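PDB 4NH0: ESX secretion system protein EccC from Thermomonospora curvata, which takes part in the ESX (type VII) secretion system that exports EsxA and EsxB, has weak intrinsic ATPase activity and might be the translocase subunit. Local coordinates for residues N1117-G1128 and G1136-Y1144; R901-L912 and I924-S932. All coordinates share one frame; numbering follows the deposited sequence.

Contact 1. Residues N1117-G1128 and G1136-Y1144. With ATP (adenosine-5'-triphosphate), chain F.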
loop_
_atom_site.group_PDB
_atom_site.type_symbol
_atom_site.label_atom_id
_atom_site.label_comp_id
_atom_site.label_asym_id
_atom_site.label_seq_id
_atom_site.Cartn_x
_atom_site.Cartn_y
_atom_site.Cartn_z
ATOM N N ASN A 1117 -7.602 37.352 -3.395
ATOM C CA ASN A 1117 -6.240 36.872 -3.205
ATOM C C ASN A 1117 -5.777 35.922 -4.304
ATOM O O ASN A 1117 -4.821 35.170 -4.119
ATOM C CB ASN A 1117 -6.117 36.184 -1.843
ATOM C CG ASN A 1117 -7.208 35.155 -1.607
ATOM O OD1 ASN A 1117 -7.759 34.587 -2.550
ATOM N ND2 ASN A 1117 -7.528 34.914 -0.341
ATOM N N VAL A 1118 -6.457 35.954 -5.445
ATOM C CA VAL A 1118 -6.111 35.076 -6.556
ATOM C C VAL A 1118 -5.836 35.868 -7.829
ATOM O O VAL A 1118 -6.650 36.691 -8.247
ATOM C CB VAL A 1118 -7.227 34.049 -6.833
ATOM C CG1 VAL A 1118 -6.865 33.177 -8.024
ATOM C CG2 VAL A 1118 -7.480 33.192 -5.603
ATOM N N LYS A 1119 -4.681 35.619 -8.439
ATOM C CA LYS A 1119 -4.341 36.256 -9.704
ATOM C C LYS A 1119 -5.058 35.556 -10.852
ATOM O O LYS A 1119 -5.108 34.328 -10.898
ATOM C CB LYS A 1119 -2.830 36.240 -9.942
ATOM C CG LYS A 1119 -1.990 36.595 -8.728
ATOM C CD LYS A 1119 -0.588 37.011 -9.150
ATOM C CE LYS A 1119 0.417 36.817 -8.030
ATOM N NZ LYS A 1119 1.275 35.625 -8.276
ATOM N N PRO A 1120 -5.614 36.343 -11.782
ATOM C CA PRO A 1120 -6.386 35.856 -12.929
ATOM C C PRO A 1120 -5.640 34.838 -13.785
ATOM O O PRO A 1120 -4.412 34.815 -13.788
ATOM C CB PRO A 1120 -6.651 37.130 -13.730
ATOM C CG PRO A 1120 -6.617 38.215 -12.721
ATOM C CD PRO A 1120 -5.563 37.813 -11.742
ATOM N N HIS A 1121 -6.394 34.007 -14.498
ATOM C CA HIS A 1121 -5.828 33.033 -15.424
ATOM C C HIS A 1121 -6.911 32.509 -16.361
ATOM O O HIS A 1121 -8.076 32.888 -16.246
ATOM C CB HIS A 1121 -5.165 31.881 -14.670
ATOM C CG HIS A 1121 -6.071 31.192 -13.699
ATOM N ND1 HIS A 1121 -6.688 29.992 -13.978
ATOM C CD2 HIS A 1121 -6.463 31.535 -12.448
ATOM C CE1 HIS A 1121 -7.420 29.624 -12.942
ATOM N NE2 HIS A 1121 -7.301 30.544 -12.001
ATOM N N LYS A 1122 -6.521 31.642 -17.291
ATOM C CA LYS A 1122 -7.445 31.126 -18.295
ATOM C C LYS A 1122 -8.527 30.248 -17.676
ATOM O O LYS A 1122 -8.247 29.163 -17.169
ATOM C CB LYS A 1122 -6.682 30.340 -19.364
ATOM C CG LYS A 1122 -7.563 29.736 -20.447
ATOM C CD LYS A 1122 -8.304 30.807 -21.233
ATOM C CE LYS A 1122 -9.063 30.202 -22.405
ATOM N NZ LYS A 1122 -9.942 31.198 -23.078
ATOM N N LEU A 1123 -9.763 30.733 -17.721
ATOM C CA LEU A 1123 -10.905 29.995 -17.195
ATOM C C LEU A 1123 -11.934 29.732 -18.285
ATOM O O LEU A 1123 -12.055 30.512 -19.227
ATOM C CB LEU A 1123 -11.554 30.760 -16.040
ATOM C CG LEU A 1123 -10.818 30.762 -14.703
ATOM C CD1 LEU A 1123 -11.535 31.656 -13.709
ATOM C CD2 LEU A 1123 -10.702 29.350 -14.165
ATOM N N PRO A 1124 -12.679 28.624 -18.163
ATOM C CA PRO A 1124 -13.773 28.340 -19.096
ATOM C C PRO A 1124 -14.867 29.397 -19.014
ATOM O O PRO A 1124 -14.902 30.165 -18.053
ATOM C CB PRO A 1124 -14.288 26.975 -18.630
ATOM C CG PRO A 1124 -13.842 26.861 -17.216
ATOM C CD PRO A 1124 -12.525 27.559 -17.159
ATOM N N GLN A 1125 -15.743 29.434 -20.012
ATOM C CA GLN A 1125 -16.786 30.449 -20.080
ATOM C C GLN A 1125 -17.740 30.376 -18.893
ATOM O O GLN A 1125 -18.196 29.299 -18.514
ATOM C CB GLN A 1125 -17.571 30.316 -21.384
ATOM C CG GLN A 1125 -16.741 30.555 -22.633
ATOM C CD GLN A 1125 -17.557 30.440 -23.905
ATOM O OE1 GLN A 1125 -18.485 29.637 -23.990
ATOM N NE2 GLN A 1125 -17.214 31.246 -24.902
ATOM N N GLY A 1126 -18.031 31.532 -18.306
ATOM C CA GLY A 1126 -18.974 31.613 -17.209
ATOM C C GLY A 1126 -18.336 31.470 -15.842
ATOM O O GLY A 1126 -18.873 31.951 -14.847
ATOM N N ARG A 1127 -17.186 30.808 -15.790
ATOM C CA ARG A 1127 -16.515 30.550 -14.524
ATOM C C ARG A 1127 -15.661 31.738 -14.094
ATOM O O ARG A 1127 -15.069 32.422 -14.929
ATOM C CB ARG A 1127 -15.654 29.291 -14.625
ATOM C CG ARG A 1127 -15.153 28.768 -13.293
ATOM C CD ARG A 1127 -14.693 27.330 -13.418
ATOM N NE ARG A 1127 -15.723 26.493 -14.025
ATOM C CZ ARG A 1127 -15.586 25.194 -14.267
ATOM N NH1 ARG A 1127 -14.460 24.572 -13.953
ATOM N NH2 ARG A 1127 -16.579 24.516 -14.824
ATOM N N GLY A 1128 -15.606 31.978 -12.789
ATOM C CA GLY A 1128 -14.814 33.061 -12.238
ATOM C C GLY A 1128 -14.638 32.936 -10.737
ATOM O O GLY A 1128 -15.193 32.035 -10.115
ATOM N N GLY A 1136 -14.725 35.629 1.651
ATOM C CA GLY A 1136 -13.539 35.925 0.868
ATOM C C GLY A 1136 -13.618 35.538 -0.594
ATOM O O GLY A 1136 -14.607 35.809 -1.274
ATOM N N THR A 1137 -12.554 34.905 -1.076
ATOM C CA THR A 1137 -12.470 34.474 -2.462
ATOM C C THR A 1137 -13.034 33.069 -2.607
ATOM O O THR A 1137 -12.790 32.204 -1.766
ATOM C CB THR A 1137 -11.019 34.511 -2.971
ATOM O OG1 THR A 1137 -10.460 35.804 -2.720
ATOM C CG2 THR A 1137 -10.961 34.222 -4.462
ATOM N N ARG A 1138 -13.791 32.846 -3.674
ATOM C CA ARG A 1138 -14.474 31.578 -3.871
ATOM C C ARG A 1138 -14.708 31.318 -5.354
ATOM O O ARG A 1138 -15.239 32.170 -6.062
ATOM C CB ARG A 1138 -15.800 31.579 -3.114
ATOM C CG ARG A 1138 -16.425 30.216 -2.910
ATOM C CD ARG A 1138 -17.831 30.369 -2.361
ATOM N NE ARG A 1138 -18.032 31.685 -1.763
ATOM C CZ ARG A 1138 -19.218 32.182 -1.431
ATOM N NH1 ARG A 1138 -20.318 31.473 -1.641
ATOM N NH2 ARG A 1138 -19.306 33.390 -0.894
ATOM N N LEU A 1139 -14.305 30.141 -5.822
ATOM C CA LEU A 1139 -14.492 29.779 -7.221
ATOM C C LEU A 1139 -15.934 29.367 -7.485
ATOM O O LEU A 1139 -16.443 28.430 -6.871
ATOM C CB LEU A 1139 -13.540 28.651 -7.617
ATOM C CG LEU A 1139 -13.665 28.155 -9.058
ATOM C CD1 LEU A 1139 -13.391 29.279 -10.037
ATOM C CD2 LEU A 1139 -12.729 26.987 -9.307
ATOM N N ILE A 1140 -16.593 30.075 -8.397
ATOM C CA ILE A 1140 -17.985 29.791 -8.725
ATOM C C ILE A 1140 -18.195 29.618 -10.225
ATOM O O ILE A 1140 -17.299 29.877 -11.024
ATOM C CB ILE A 1140 -18.927 30.907 -8.234
ATOM C CG1 ILE A 1140 -18.798 32.146 -9.122
ATOM C CG2 ILE A 1140 -18.656 31.242 -6.779
ATOM C CD1 ILE A 1140 -19.868 33.181 -8.880
ATOM N N GLN A 1141 -19.392 29.176 -10.593
ATOM C CA GLN A 1141 -19.793 29.077 -11.990
ATOM C C GLN A 1141 -21.085 29.852 -12.208
ATOM O O GLN A 1141 -22.108 29.537 -11.608
ATOM C CB GLN A 1141 -19.974 27.616 -12.401
ATOM C CG GLN A 1141 -20.623 27.433 -13.761
ATOM C CD GLN A 1141 -19.663 27.666 -14.906
ATOM O OE1 GLN A 1141 -18.455 27.499 -14.760
ATOM N NE2 GLN A 1141 -20.200 28.055 -16.055
ATOM N N THR A 1142 -21.035 30.872 -13.058
ATOM C CA THR A 1142 -22.206 31.702 -13.307
ATOM C C THR A 1142 -23.195 30.997 -14.227
ATOM O O THR A 1142 -22.830 30.084 -14.965
ATOM C CB THR A 1142 -21.818 33.058 -13.918
ATOM O OG1 THR A 1142 -21.053 32.850 -15.110
ATOM C CG2 THR A 1142 -20.994 33.861 -12.933
ATOM N N ALA A 1143 -24.450 31.431 -14.176
ATOM C CA ALA A 1143 -25.515 30.779 -14.924
ATOM C C ALA A 1143 -25.695 31.373 -16.316
ATOM O O ALA A 1143 -25.466 32.561 -16.529
ATOM C CB ALA A 1143 -26.817 30.857 -14.153
ATOM N N TYR A 1144 -26.114 30.534 -17.257
ATOM C CA TYR A 1144 -26.323 30.960 -18.635
ATOM C C TYR A 1144 -27.785 31.303 -18.896
ATOM O O TYR A 1144 -28.682 30.528 -18.571
ATOM C CB TYR A 1144 -25.856 29.872 -19.604
ATOM C CG TYR A 1144 -26.118 30.186 -21.059
ATOM C CD1 TYR A 1144 -25.397 31.172 -21.716
ATOM C CD2 TYR A 1144 -27.079 29.490 -21.778
ATOM C CE1 TYR A 1144 -25.630 31.462 -23.046
ATOM C CE2 TYR A 1144 -27.318 29.772 -23.109
ATOM C CZ TYR A 1144 -26.590 30.759 -23.738
ATOM O OH TYR A 1144 -26.825 31.044 -25.062
HETATM P PG ATP F . -17.547 40.165 -25.527
HETATM O O1G ATP F . -18.724 39.890 -26.430
HETATM O O2G ATP F . -16.199 40.004 -26.184
HETATM O O3G ATP F . -17.694 41.415 -24.697
HETATM P PB ATP F . -18.903 38.772 -23.526
HETATM O O1B ATP F . -20.005 39.678 -24.013
HETATM O O2B ATP F . -18.460 38.839 -22.091
HETATM O O3B ATP F . -17.600 38.976 -24.444
HETATM P PA ATP F . -20.876 36.835 -23.750
HETATM O O1A ATP F . -21.352 36.974 -22.327
HETATM O O2A ATP F . -21.598 37.577 -24.847
HETATM O O3A ATP F . -19.323 37.247 -23.796
HETATM O "O5'" ATP F . -20.830 35.273 -24.119
HETATM C "C5'" ATP F . -20.007 34.799 -25.181
HETATM C "C4'" ATP F . -20.171 33.290 -25.260
HETATM O "O4'" ATP F . -19.938 32.728 -23.969
HETATM C "C3'" ATP F . -21.583 32.915 -25.673
HETATM O "O3'" ATP F . -21.557 32.246 -26.937
HETATM C "C2'" ATP F . -22.100 31.976 -24.603
HETATM O "O2'" ATP F . -22.455 30.722 -25.191
HETATM C "C1'" ATP F . -20.955 31.786 -23.624
HETATM N N9 ATP F . -21.421 32.043 -22.237
HETATM C C8 ATP F . -21.774 33.242 -21.740
HETATM N N7 ATP F . -22.152 33.142 -20.441
HETATM C C5 ATP F . -22.043 31.850 -20.087
HETATM C C6 ATP F . -22.283 31.057 -18.861
HETATM N N6 ATP F . -22.728 31.643 -17.724
HETATM N N1 ATP F . -22.045 29.729 -18.913
HETATM C C2 ATP F . -21.604 29.137 -20.036
HETATM N N3 ATP F . -21.365 29.794 -21.184
HETATM C C4 ATP F . -21.563 31.130 -21.274
#

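Contact 2. Residues R901-L912 and I924-S932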
loop_
_atom_site.group_PDB
_atom_site.type_symbol
_atom_site.label_atom_id
_atom_site.label_comp_id
_atom_site.label_asym_id
_atom_site.label_seq_id
_atom_site.Cartn_x
_atom_site.Cartn_y
_atom_site.Cartn_z
ATOM N N ARG A 901 -19.693 14.788 -8.682
ATOM C CA ARG A 901 -20.348 15.853 -9.427
ATOM C C ARG A 901 -19.472 17.096 -9.427
ATOM O O ARG A 901 -18.839 17.417 -8.422
ATOM C CB ARG A 901 -21.723 16.155 -8.835
ATOM C CG ARG A 901 -21.708 16.355 -7.335
ATOM C CD ARG A 901 -23.062 16.072 -6.716
ATOM N NE ARG A 901 -23.013 16.165 -5.262
ATOM C CZ ARG A 901 -23.468 17.201 -4.567
ATOM N NH1 ARG A 901 -24.018 18.230 -5.194
ATOM N NH2 ARG A 901 -23.381 17.205 -3.244
ATOM N N MET A 902 -19.429 17.789 -10.557
ATOM C CA MET A 902 -18.531 18.925 -10.714
ATOM C C MET A 902 -19.249 20.156 -11.247
ATOM O O MET A 902 -20.437 20.106 -11.561
ATOM C CB MET A 902 -17.379 18.556 -11.647
ATOM C CG MET A 902 -16.590 17.340 -11.209
ATOM S SD MET A 902 -15.189 17.039 -12.291
ATOM C CE MET A 902 -14.518 18.692 -12.404
ATOM N N LEU A 903 -18.517 21.261 -11.342
ATOM C CA LEU A 903 -19.052 22.487 -11.914
ATOM C C LEU A 903 -19.416 22.273 -13.375
ATOM O O LEU A 903 -18.578 21.854 -14.173
ATOM C CB LEU A 903 -18.048 23.631 -11.783
ATOM C CG LEU A 903 -17.909 24.277 -10.405
ATOM C CD1 LEU A 903 -16.888 25.400 -10.447
ATOM C CD2 LEU A 903 -19.251 24.796 -9.930
ATOM N N PRO A 904 -20.676 22.555 -13.729
ATOM C CA PRO A 904 -21.172 22.378 -15.096
ATOM C C PRO A 904 -20.453 23.284 -16.084
ATOM O O PRO A 904 -20.066 24.393 -15.722
ATOM C CB PRO A 904 -22.651 22.766 -14.988
ATOM C CG PRO A 904 -22.978 22.659 -13.536
ATOM C CD PRO A 904 -21.728 23.038 -12.820
ATOM N N ASN A 905 -20.269 22.811 -17.312
ATOM C CA ASN A 905 -19.740 23.656 -18.372
ATOM C C ASN A 905 -20.744 24.750 -18.699
ATOM O O ASN A 905 -20.376 25.874 -19.034
ATOM C CB ASN A 905 -19.419 22.831 -19.619
ATOM C CG ASN A 905 -18.200 21.951 -19.436
ATOM O OD1 ASN A 905 -17.244 22.329 -18.759
ATOM N ND2 ASN A 905 -18.227 20.769 -20.041
ATOM N N VAL A 906 -22.022 24.404 -18.592
ATOM C CA VAL A 906 -23.101 25.364 -18.766
ATOM C C VAL A 906 -24.154 25.175 -17.679
ATOM O O VAL A 906 -24.721 24.094 -17.526
ATOM C CB VAL A 906 -23.752 25.242 -20.160
ATOM C CG1 VAL A 906 -23.949 23.781 -20.540
ATOM C CG2 VAL A 906 -25.066 26.005 -20.206
ATOM N N LEU A 907 -24.397 26.230 -16.910
ATOM C CA LEU A 907 -25.394 26.191 -15.852
ATOM C C LEU A 907 -26.612 27.013 -16.244
ATOM O O LEU A 907 -26.523 28.229 -16.377
ATOM C CB LEU A 907 -24.808 26.706 -14.538
ATOM C CG LEU A 907 -25.789 26.872 -13.377
ATOM C CD1 LEU A 907 -26.377 25.531 -12.984
ATOM C CD2 LEU A 907 -25.112 27.530 -12.189
ATOM N N PRO A 908 -27.755 26.347 -16.451
ATOM C CA PRO A 908 -28.988 27.060 -16.796
ATOM C C PRO A 908 -29.471 27.942 -15.652
ATOM O O PRO A 908 -29.396 27.537 -14.495
ATOM C CB PRO A 908 -29.982 25.928 -17.073
ATOM C CG PRO A 908 -29.133 24.745 -17.394
ATOM C CD PRO A 908 -27.924 24.888 -16.529
ATOM N N ALA A 909 -29.964 29.132 -15.977
ATOM C CA ALA A 909 -30.449 30.064 -14.965
ATOM C C ALA A 909 -31.704 29.540 -14.280
ATOM O O ALA A 909 -32.076 30.005 -13.205
ATOM C CB ALA A 909 -30.718 31.421 -15.588
ATOM N N ALA A 910 -32.355 28.569 -14.914
ATOM C CA ALA A 910 -33.586 27.995 -14.390
ATOM C C ALA A 910 -33.330 27.133 -13.160
ATOM O O ALA A 910 -34.216 26.954 -12.327
ATOM C CB ALA A 910 -34.282 27.182 -15.464
ATOM N N GLN A 911 -32.117 26.600 -13.052
ATOM C CA GLN A 911 -31.750 25.770 -11.909
ATOM C C GLN A 911 -31.485 26.626 -10.678
ATOM O O GLN A 911 -31.423 26.119 -9.560
ATOM C CB GLN A 911 -30.525 24.915 -12.232
ATOM C CG GLN A 911 -30.759 23.891 -13.329
ATOM C CD GLN A 911 -29.562 22.989 -13.550
ATOM O OE1 GLN A 911 -28.599 23.016 -12.784
ATOM N NE2 GLN A 911 -29.617 22.182 -14.602
ATOM N N LEU A 912 -31.322 27.926 -10.892
ATOM C CA LEU A 912 -31.155 28.863 -9.793
ATOM C C LEU A 912 -32.491 29.103 -9.108
ATOM O O LEU A 912 -33.529 29.109 -9.766
ATOM C CB LEU A 912 -30.571 30.186 -10.290
ATOM C CG LEU A 912 -29.135 30.159 -10.808
ATOM C CD1 LEU A 912 -28.680 31.563 -11.148
ATOM C CD2 LEU A 912 -28.212 29.528 -9.782
ATOM N N ILE A 924 -26.585 34.152 -8.752
ATOM C CA ILE A 924 -25.873 34.354 -10.008
ATOM C C ILE A 924 -25.182 33.076 -10.461
ATOM O O ILE A 924 -24.729 32.975 -11.599
ATOM C CB ILE A 924 -24.830 35.480 -9.893
ATOM C CG1 ILE A 924 -23.782 35.131 -8.837
ATOM C CG2 ILE A 924 -25.506 36.797 -9.557
ATOM C CD1 ILE A 924 -22.719 36.188 -8.663
ATOM N N GLY A 925 -25.105 32.098 -9.566
ATOM C CA GLY A 925 -24.491 30.826 -9.890
ATOM C C GLY A 925 -24.223 29.979 -8.663
ATOM O O GLY A 925 -24.708 30.280 -7.575
ATOM N N ILE A 926 -23.451 28.914 -8.843
ATOM C CA ILE A 926 -23.094 28.032 -7.740
ATOM C C ILE A 926 -21.580 27.923 -7.606
ATOM O O ILE A 926 -20.854 28.019 -8.595
ATOM C CB ILE A 926 -23.696 26.626 -7.921
ATOM C CG1 ILE A 926 -23.178 25.978 -9.205
ATOM C CG2 ILE A 926 -25.213 26.698 -7.942
ATOM C CD1 ILE A 926 -23.660 24.563 -9.411
ATOM N N ASP A 927 -21.106 27.728 -6.380
ATOM C CA ASP A 927 -19.674 27.667 -6.121
ATOM C C ASP A 927 -19.125 26.257 -6.293
ATOM O O ASP A 927 -19.882 25.304 -6.433
ATOM C CB ASP A 927 -19.360 28.184 -4.715
ATOM C CG ASP A 927 -20.171 27.493 -3.637
ATOM O OD1 ASP A 927 -20.809 26.461 -3.928
ATOM O OD2 ASP A 927 -20.169 27.981 -2.487
ATOM N N GLU A 928 -17.802 26.136 -6.282
ATOM C CA GLU A 928 -17.155 24.839 -6.411
ATOM C C GLU A 928 -17.149 24.107 -5.077
ATOM O O GLU A 928 -17.094 22.880 -5.030
ATOM C CB GLU A 928 -15.724 25.001 -6.926
ATOM C CG GLU A 928 -15.025 23.688 -7.239
ATOM C CD GLU A 928 -13.548 23.863 -7.516
ATOM O OE1 GLU A 928 -12.890 24.620 -6.774
ATOM O OE2 GLU A 928 -13.044 23.241 -8.474
ATOM N N ASP A 929 -17.213 24.872 -3.994
ATOM C CA ASP A 929 -17.056 24.326 -2.651
ATOM C C ASP A 929 -18.128 23.300 -2.299
ATOM O O ASP A 929 -17.813 22.179 -1.902
ATOM C CB ASP A 929 -17.064 25.455 -1.621
ATOM C CG ASP A 929 -16.552 25.009 -0.267
ATOM O OD1 ASP A 929 -15.323 25.051 -0.055
ATOM O OD2 ASP A 929 -17.377 24.617 0.584
ATOM N N SER A 930 -19.392 23.683 -2.443
ATOM C CA SER A 930 -20.496 22.808 -2.066
ATOM C C SER A 930 -21.602 22.780 -3.114
ATOM O O SER A 930 -22.672 22.226 -2.873
ATOM C CB SER A 930 -21.075 23.242 -0.718
ATOM O OG SER A 930 -21.448 24.607 -0.740
ATOM N N LEU A 931 -21.333 23.381 -4.270
ATOM C CA LEU A 931 -22.296 23.459 -5.368
ATOM C C LEU A 931 -23.606 24.109 -4.937
ATOM O O LEU A 931 -24.672 23.776 -5.450
ATOM C CB LEU A 931 -22.566 22.070 -5.950
ATOM C CG LEU A 931 -21.386 21.387 -6.640
ATOM C CD1 LEU A 931 -21.799 20.038 -7.193
ATOM C CD2 LEU A 931 -20.838 22.265 -7.746
ATOM N N SER A 932 -23.515 25.040 -3.994
ATOM C CA SER A 932 -24.682 25.761 -3.506
ATOM C C SER A 932 -24.739 27.152 -4.128
ATOM O O SER A 932 -23.705 27.718 -4.474
ATOM C CB SER A 932 -24.652 25.849 -1.977
ATOM O OG SER A 932 -23.387 26.283 -1.516
#

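Contact 1. Residues N1117-G1128 and G1136-Y1144
Arg-1127 and Gln-1141 each carry CG anti to the backbone N. Both chains then bend, the arginine at chi3 (-52°) and the glutamine at chi2 (78°), and their polar ends meet on one face of the hairpin. Arg-1127 NE donates to Gln-1141 OE1 at 3.0 Å. The oxygen sits at the guanidinium edge, in its plane, while the guanidinium and amide planes stand 89° apart. Pro-1124 CG lies over one guanidinium face, and Asp-720 takes NH1 in a salt bridge. The other end of the amide is also engaged: Gln-1141 NE2 gives a weak bond of 3.4 Å to Gln-1125 O. Together they are likely to set the turn of the amide, though the second is weak. Leu-1139 CD1 packs across Arg-1127 CG at 3.7 Å.

The backbones pair as an antiparallel hairpin. Gly-1128 N bonds to Ile-1140 O at 3.2 Å, and Ile-1140 N returns to Gly-1128 O at 3.0 Å. Beyond this pair, Thr-1142 N reaches Gly-1126 O at 3.0 Å, above the carbonyl plane. Gly-1126 has positive phi as third residue of a type II turn from Pro-1124 to Arg-1127. A CB here would press on the preceding carbonyl O, and there is little room for one beside the adenine. At the far end, Thr-1137 OG1 donates to Asn-1117 OD1 at 3.0 Å, also from above the carbonyl plane.

Gln-1125, Thr-1142 and Ala-1143 belong to the third ATP site. The amide of Gln-1125 lies along the ribose, and the Tyr-1144 ring meets the base obliquely. Strand 1136-1144 offers the base a backbone carbonyl: ATP N6 donates to Thr-1142 O at 3.2 Å. Arg-1127 is a second-shell residue that probably steadies the Gln-1141 amide at the edge of the adenine pocket.

Contact 2. Residues R901-L912 and I924-S932
Leu-903 enters between Ile-926, Glu-928 and Leu-931, and here the packing is tight. Its CD2 methyl lies 3.6 Å from Asp-927 O and 3.7 Å from Leu-931 CD2. The side chains of Leu-903 and Glu-928 cross at about a right angle, with Leu-903 CD1 3.7 Å from Glu-928 CB. Cutting Leu-903 back to an alanine is likely to open a gap between Ile-926 and Leu-931 and leave Leu-931 CD2 without this apolar partner. Farther along, Leu-907 extends CG anti to the backbone N (chi1 173°) and sets CD2 over Ile-926 CG1 at 3.9 Å. Leu-912 closes the apolar row by placing CD2 on Gly-925 CA, also at 3.9 Å. Its methyls rest on the backbone of Ile-924 and Gly-925.

The other end is looser and more polar. Arg-901 is exposed, and only the flank of its chain and NH1 lie on Leu-931, with NH1 3.5 Å from CD1. Its NE forms a salt bridge with Glu-728, and Glu-928 forms one with Arg-723. Leu-931 has left-handed backbone angles in a turn that Asp-927 holds from within: Asp-927 OD1 accepts Ser-932 N at 3.1 Å, on the syn side.

The two segments meet through apolar and van der Waals contact; the strand bonds go to neighbours. Ile-924 bonds to both Val-934 and Ala-1143, and Leu-907 bonds to Tyr-1144. Helix 719-742 covers the Met-902 and Leu-931 end, strand 1136-1144 runs alongside, and helix 954-968 packs against Ala-909 and Ile-924.

Contact 2 closes before contact 1 opens along the chain, yet their centres lie about 12 Å apart. Both reach one mixed sheet of the third FtsK domain. Strand 1136-1144 of contact 1 is the shared member: it runs antiparallel to 922-927 and parallel to the short strand 907-908. Probable hydrogen bonds join Tyr-1144 N to Leu-907 O and Leu-1139 O to Glu-928 N. Contact 1 supplies six of the residues lining the third ATP pocket. Contact 2 lies beside it, and its Asn-905 also touches the ATP. Helix 719-742 reaches both contacts, through Asp-720 and Arg-724, so this edge of the third nucleotide site also meets the second FtsK domain.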